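Local atomic coordinates of penicillin-binding protein 2 (Pbp2) (Helicobacter pylori, PDB entry 5LP5), a protein that probably cross-links peptidoglycan as a penicillin-binding transpeptidase of the inner membrane, working in a core cell wall synthesis complex with the rod shape-determining protein MreC. Residues R485-Y489 with F548-E552; M488-N493 with T509-K513; G449-T453 with L481-R485. One frame throughout, in Å; residues are numbered along the deposited sequence.

Contact 1: residues R485-Y489 with F548-E552; sequences RVGMY and FLPYE
In the penicillin-binding transpeptidase domain, helix 475-493 packs on the five-stranded antiparallel sheet, and here one turn of it, R485-Y489, meets the end of strand 542-549 and the turn that follows. The first segment is regular helix, with Y489 N bonded to R485 O at 2.6 Å. In the second, F548 and L549 are extended, a cis peptide bond precedes P550, and Y551 and E552 adopt helical angles, so the chain bends back and brings Y551 to the helix. The nearest CA pairs are M488 with F548 at 8.8 Å and Y489 with Y551 at 7.1 Å; together the segments bury 308 Å².

R485 (chi1 m, chi2 t) lays its methylenes beside F548, CG lying 3.7 Å from CZ, a good use of a long side chain whose guanidinium is hydrogen-bonded to I451 O. V486 points its CA-CB bond away, yet CG2 still comes within 3.7 Å of Y551 OH. M488, flexible and apolar, makes a Met-aromatic contact: SD sits in the plane of the F548 ring, at its edge, 5.2 Å from the centroid and 3.9 Å from CE2. F548 meets it through a p rotamer that swings the ring toward the helix. Y489 (chi1 t) and Y551 (chi1 t) form an offset stack, centroids 4.3 Å apart and planes at 25°, broad, flat rings that can cover each other face to face at a partly exposed margin. Y489 CB adds a CH-pi contact 4.0 Å from the Y551 centroid, and the stack is closest where Y489 CD1 lies 3.3 Å from Y551 CD2.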
# COMPACT_ATOMS: atom_id res chain seq x y z
N ARG A 485 44.30 11.10 -16.10
CA ARG A 485 43.71 9.77 -16.27
C ARG A 485 44.79 8.70 -16.38
O ARG A 485 44.65 7.61 -15.79
CB ARG A 485 42.81 9.74 -17.50
CG ARG A 485 41.53 10.53 -17.31
CD ARG A 485 40.53 10.26 -18.41
NE ARG A 485 40.92 10.95 -19.63
CZ ARG A 485 40.42 12.11 -20.05
NH1 ARG A 485 39.49 12.76 -19.36
NH2 ARG A 485 40.85 12.62 -21.19
N VAL A 486 45.85 9.02 -17.13
CA VAL A 486 46.96 8.10 -17.32
C VAL A 486 47.59 7.78 -15.97
O VAL A 486 47.96 6.63 -15.69
CB VAL A 486 48.04 8.66 -18.30
CG1 VAL A 486 49.26 7.73 -18.37
CG2 VAL A 486 47.45 8.86 -19.70
N GLY A 487 47.71 8.80 -15.13
CA GLY A 487 48.18 8.59 -13.77
C GLY A 487 47.29 7.60 -13.03
O GLY A 487 47.78 6.61 -12.49
N MET A 488 45.97 7.87 -13.02
CA MET A 488 45.00 7.00 -12.36
C MET A 488 45.09 5.60 -12.96
O MET A 488 45.05 4.60 -12.24
CB MET A 488 43.57 7.55 -12.48
CG MET A 488 43.32 8.87 -11.74
SD MET A 488 41.65 9.58 -11.84
CE MET A 488 40.85 8.36 -10.80
N TYR A 489 45.24 5.53 -14.28
CA TYR A 489 45.48 4.27 -14.98
C TYR A 489 46.66 3.51 -14.37
O TYR A 489 46.59 2.31 -14.10
CB TYR A 489 45.72 4.52 -16.47
CG TYR A 489 46.08 3.28 -17.26
CD1 TYR A 489 45.14 2.28 -17.51
CD2 TYR A 489 47.37 3.09 -17.75
CE1 TYR A 489 45.47 1.15 -18.23
CE2 TYR A 489 47.72 1.96 -18.46
CZ TYR A 489 46.76 1.00 -18.70
OH TYR A 489 47.10 -0.12 -19.42
N PHE A 548 37.34 5.20 -12.18
CA PHE A 548 36.46 5.16 -13.35
C PHE A 548 36.73 3.96 -14.27
O PHE A 548 37.84 3.40 -14.31
CB PHE A 548 36.52 6.46 -14.15
CG PHE A 548 37.82 6.70 -14.84
CD1 PHE A 548 38.01 6.30 -16.14
CD2 PHE A 548 38.85 7.39 -14.20
CE1 PHE A 548 39.20 6.55 -16.80
CE2 PHE A 548 40.04 7.65 -14.85
CZ PHE A 548 40.22 7.23 -16.15
N LEU A 549 35.70 3.57 -15.00
CA LEU A 549 35.78 2.38 -15.81
C LEU A 549 34.78 2.41 -16.96
O LEU A 549 33.72 3.03 -16.85
CB LEU A 549 35.55 1.12 -14.96
CG LEU A 549 34.14 0.87 -14.43
CD1 LEU A 549 33.93 -0.59 -14.08
CD2 LEU A 549 33.88 1.74 -13.23
N PRO A 550 35.11 1.75 -18.06
CA PRO A 550 36.41 1.15 -18.35
C PRO A 550 37.43 2.22 -18.78
O PRO A 550 37.04 3.28 -19.30
CB PRO A 550 36.09 0.20 -19.50
CG PRO A 550 34.92 0.84 -20.19
CD PRO A 550 34.12 1.50 -19.11
N TYR A 551 38.71 1.96 -18.59
CA TYR A 551 39.71 3.00 -18.86
C TYR A 551 39.65 3.51 -20.30
O TYR A 551 39.76 4.71 -20.55
CB TYR A 551 41.13 2.52 -18.54
CG TYR A 551 42.18 3.48 -19.05
CD1 TYR A 551 42.19 4.81 -18.62
CD2 TYR A 551 43.12 3.09 -19.99
CE1 TYR A 551 43.13 5.71 -19.11
CE2 TYR A 551 44.07 3.98 -20.47
CZ TYR A 551 44.06 5.29 -20.02
OH TYR A 551 44.96 6.21 -20.46
N GLU A 552 39.46 2.59 -21.24
CA GLU A 552 39.58 2.88 -22.67
C GLU A 552 38.49 3.83 -23.17
O GLU A 552 38.67 4.54 -24.15
CB GLU A 552 39.53 1.59 -23.48
CG GLU A 552 40.69 0.63 -23.23
CD GLU A 552 40.63 -0.09 -21.89
OE1 GLU A 552 39.52 -0.38 -21.37
OE2 GLU A 552 41.70 -0.38 -21.33

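Contact 2: residues M488-N493 with T509-K513; sequences MYEVCN and TLACK
C512, M488 and C492 have the most surface covered, within a total of 470 Å², where the last turns of helix 475-493 cross the start of strand 511-517 almost perpendicularly, at 92° with axes 5.3 Å apart. The nearest CA pairs are Y489 with A511 (4.1 Å) and M488 with C512 (4.8 Å), a closeness that small A511 permits. C512, extended with chi1 p, forms a disulfide with C492 (chi1 -93°), SG to SG 2.1 Å and chi3 139°, covalently tying helix to strand. V491 CG1 packs 3.6 Å from C512 SG. The backbone of M488 adds a second tie: C512 N donates to M488 O at 3.1 Å, and M488 CA makes a CA-H...O contact with C512 O at 3.1 Å. At the helix end, the amide of N493 suits two acceptors, its ND2 donating to both L510 O and Y489 O at 2.7 Å. K513 probably belongs to the KTG-type motif of this family. Strand 511-517 edges the sheet beside strand 542-549, while M315 of helix 314-324 touches both M488 and K513.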
# COMPACT_ATOMS: atom_id res chain seq x y z
N MET A 488 45.97 7.87 -13.02
CA MET A 488 45.00 7.00 -12.36
C MET A 488 45.09 5.60 -12.96
O MET A 488 45.05 4.60 -12.24
CB MET A 488 43.57 7.55 -12.48
CG MET A 488 43.32 8.87 -11.74
SD MET A 488 41.65 9.58 -11.84
CE MET A 488 40.85 8.36 -10.80
N TYR A 489 45.24 5.53 -14.28
CA TYR A 489 45.48 4.27 -14.98
C TYR A 489 46.66 3.51 -14.37
O TYR A 489 46.59 2.31 -14.10
CB TYR A 489 45.72 4.52 -16.47
CG TYR A 489 46.08 3.28 -17.26
CD1 TYR A 489 45.14 2.28 -17.51
CD2 TYR A 489 47.37 3.09 -17.75
CE1 TYR A 489 45.47 1.15 -18.23
CE2 TYR A 489 47.72 1.96 -18.46
CZ TYR A 489 46.76 1.00 -18.70
OH TYR A 489 47.10 -0.12 -19.42
N GLU A 490 47.74 4.25 -14.13
CA GLU A 490 48.98 3.69 -13.59
C GLU A 490 48.84 3.23 -12.14
O GLU A 490 49.53 2.32 -11.71
CB GLU A 490 50.14 4.69 -13.75
CG GLU A 490 50.68 4.79 -15.17
CD GLU A 490 51.74 5.86 -15.36
OE1 GLU A 490 52.21 6.48 -14.37
OE2 GLU A 490 52.12 6.09 -16.53
N VAL A 491 47.95 3.84 -11.38
CA VAL A 491 47.77 3.45 -9.97
C VAL A 491 47.32 2.00 -9.86
O VAL A 491 47.72 1.29 -8.94
CB VAL A 491 46.75 4.35 -9.24
CG1 VAL A 491 46.56 3.87 -7.81
CG2 VAL A 491 47.21 5.80 -9.23
N CYS A 492 46.48 1.61 -10.81
CA CYS A 492 45.81 0.31 -10.83
C CYS A 492 46.56 -0.70 -11.70
O CYS A 492 46.43 -1.90 -11.48
CB CYS A 492 44.40 0.49 -11.39
SG CYS A 492 43.06 0.79 -10.21
N ASN A 493 47.32 -0.20 -12.68
CA ASN A 493 47.88 -1.05 -13.74
C ASN A 493 49.41 -1.13 -13.84
O ASN A 493 49.95 -2.13 -14.29
CB ASN A 493 47.32 -0.60 -15.09
CG ASN A 493 45.84 -0.79 -15.18
OD1 ASN A 493 45.36 -1.92 -15.27
ND2 ASN A 493 45.09 0.31 -15.12
N THR A 509 39.49 -3.11 -17.65
CA THR A 509 40.55 -2.18 -17.28
C THR A 509 40.05 -1.06 -16.40
O THR A 509 39.07 -0.39 -16.74
CB THR A 509 41.24 -1.59 -18.50
OG1 THR A 509 41.60 -2.64 -19.41
CG2 THR A 509 42.51 -0.88 -18.09
N LEU A 510 40.75 -0.87 -15.29
CA LEU A 510 40.40 0.09 -14.26
C LEU A 510 41.39 1.25 -14.20
O LEU A 510 42.55 1.11 -14.58
CB LEU A 510 40.36 -0.61 -12.90
CG LEU A 510 39.19 -1.55 -12.61
CD1 LEU A 510 39.44 -2.45 -11.42
CD2 LEU A 510 37.94 -0.74 -12.35
N ALA A 511 40.91 2.38 -13.69
CA ALA A 511 41.73 3.56 -13.41
C ALA A 511 41.25 4.13 -12.06
O ALA A 511 40.07 4.42 -11.89
CB ALA A 511 41.56 4.58 -14.51
N CYS A 512 42.17 4.31 -11.11
CA CYS A 512 41.82 4.63 -9.72
C CYS A 512 42.73 5.71 -9.09
O CYS A 512 43.68 6.19 -9.70
CB CYS A 512 41.88 3.35 -8.87
SG CYS A 512 43.46 2.44 -9.01
N LYS A 513 42.39 6.08 -7.87
CA LYS A 513 43.26 6.83 -6.96
C LYS A 513 42.89 6.42 -5.54
O LYS A 513 41.72 6.40 -5.18
CB LYS A 513 43.12 8.34 -7.14
CG LYS A 513 44.03 9.17 -6.23
CD LYS A 513 45.50 9.05 -6.63
CE LYS A 513 46.45 9.33 -5.48
NZ LYS A 513 46.62 8.16 -4.56

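Contact 3: residues G449-T453 with L481-R485; sequences GLIAT and LQALR
Two helices of the transpeptidase domain, the C-terminal turn of helix 441-453 and a middle turn of helix 475-493, cross at -111° with local axes 9.1 Å apart, burying 262 Å². The nearest CA pairs are I451 with L481 (6.1 Å) and A452 with R485 (6.6 Å). The apolar part centres on I451 (chi1 m, chi2 m), whose CD1 reaches L481 CD2 at 3.8 Å and L484 CD1 at 4.1 Å; both leucines are m,t. Branched aliphatic chains fill this buried space without leaving a polar group unsatisfied.

The polar part uses a backbone carbonyl in the last turn of helix 441-453: R485 NH1 donates to I451 O at 2.8 Å, the arginine (m,t,m) being long enough to reach across while its CG packs 4.0 Å from I451 CG2. Within the first helix, T453 OG1 donates to G449 O at 2.6 Å, tucking its hydroxyl against the last turn. Beyond the pair, L484 also meets helices 314-324 and 359-364, while A452 and R485 both rest on F548 of strand 542-549.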
# COMPACT_ATOMS: atom_id res chain seq x y z
N GLY A 449 34.16 11.46 -11.78
CA GLY A 449 33.51 11.41 -13.08
C GLY A 449 33.74 12.65 -13.94
O GLY A 449 33.51 12.63 -15.15
N LEU A 450 34.15 13.76 -13.31
CA LEU A 450 34.62 14.92 -14.07
C LEU A 450 35.97 14.64 -14.72
O LEU A 450 36.19 14.95 -15.90
CB LEU A 450 34.72 16.15 -13.17
CG LEU A 450 35.30 17.42 -13.82
CD1 LEU A 450 34.48 17.87 -15.01
CD2 LEU A 450 35.35 18.55 -12.80
N ILE A 451 36.89 14.05 -13.96
CA ILE A 451 38.21 13.69 -14.49
C ILE A 451 38.01 12.79 -15.70
O ILE A 451 38.48 13.08 -16.79
CB ILE A 451 39.07 12.96 -13.42
CG1 ILE A 451 39.40 13.89 -12.26
CG2 ILE A 451 40.36 12.37 -14.01
CD1 ILE A 451 40.04 15.20 -12.68
N ALA A 452 37.29 11.70 -15.50
CA ALA A 452 37.19 10.68 -16.53
C ALA A 452 36.42 11.18 -17.75
O ALA A 452 36.81 10.90 -18.87
CB ALA A 452 36.58 9.41 -15.96
N THR A 453 35.37 11.96 -17.53
CA THR A 453 34.50 12.39 -18.63
C THR A 453 34.90 13.72 -19.25
O THR A 453 34.73 13.91 -20.44
CB THR A 453 33.03 12.55 -18.16
OG1 THR A 453 32.64 11.44 -17.35
CG2 THR A 453 32.07 12.65 -19.36
N LEU A 481 43.51 16.81 -18.55
CA LEU A 481 42.79 15.68 -17.95
C LEU A 481 43.39 14.33 -18.34
O LEU A 481 43.50 13.43 -17.49
CB LEU A 481 41.30 15.71 -18.30
CG LEU A 481 40.47 16.82 -17.66
CD1 LEU A 481 39.03 16.77 -18.12
CD2 LEU A 481 40.54 16.75 -16.14
N GLN A 482 43.76 14.16 -19.60
CA GLN A 482 44.24 12.85 -20.03
C GLN A 482 45.46 12.44 -19.21
O GLN A 482 45.55 11.31 -18.72
CB GLN A 482 44.57 12.79 -21.51
CG GLN A 482 44.70 11.33 -21.91
CD GLN A 482 44.85 11.11 -23.39
OE1 GLN A 482 45.06 12.04 -24.16
NE2 GLN A 482 44.74 9.86 -23.79
N ALA A 483 46.38 13.38 -19.05
CA ALA A 483 47.54 13.19 -18.21
C ALA A 483 47.12 12.60 -16.88
O ALA A 483 47.66 11.58 -16.44
CB ALA A 483 48.25 14.50 -17.98
N LEU A 484 46.13 13.24 -16.27
CA LEU A 484 45.62 12.81 -14.97
C LEU A 484 45.04 11.39 -15.03
O LEU A 484 45.26 10.58 -14.12
CB LEU A 484 44.55 13.78 -14.46
CG LEU A 484 45.01 15.24 -14.31
CD1 LEU A 484 43.85 16.16 -13.96
CD2 LEU A 484 46.12 15.35 -13.27
N ARG A 485 44.30 11.10 -16.10
CA ARG A 485 43.71 9.77 -16.27
C ARG A 485 44.79 8.70 -16.38
O ARG A 485 44.65 7.61 -15.79
CB ARG A 485 42.81 9.74 -17.50
CG ARG A 485 41.53 10.53 -17.31
CD ARG A 485 40.53 10.26 -18.41
NE ARG A 485 40.92 10.95 -19.63
CZ ARG A 485 40.42 12.11 -20.05
NH1 ARG A 485 39.49 12.76 -19.36
NH2 ARG A 485 40.85 12.62 -21.19

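In the fold
All three contacts lie within the transpeptidase domain and use successive turns of helix 475-493: contact 3 at L481-R485, contact 1 at R485-Y489, contact 2 at M488-N493. Contacts 1 and 2 have centres about 5 Å apart, 1 and 3 about 8 Å, and 2 and 3 about 12 Å. R485 is shared by 3 and 1, M488 and Y489 by 1 and 2. Strands 511-517 and 542-549 are neighbours in the sheet, joined by F548 N to A511 O at 2.9 Å, while A452 touches F548 and I451 touches M488. One helix thus connects helix 441-453 with the edge of the sheet, next to the probable active-site motif.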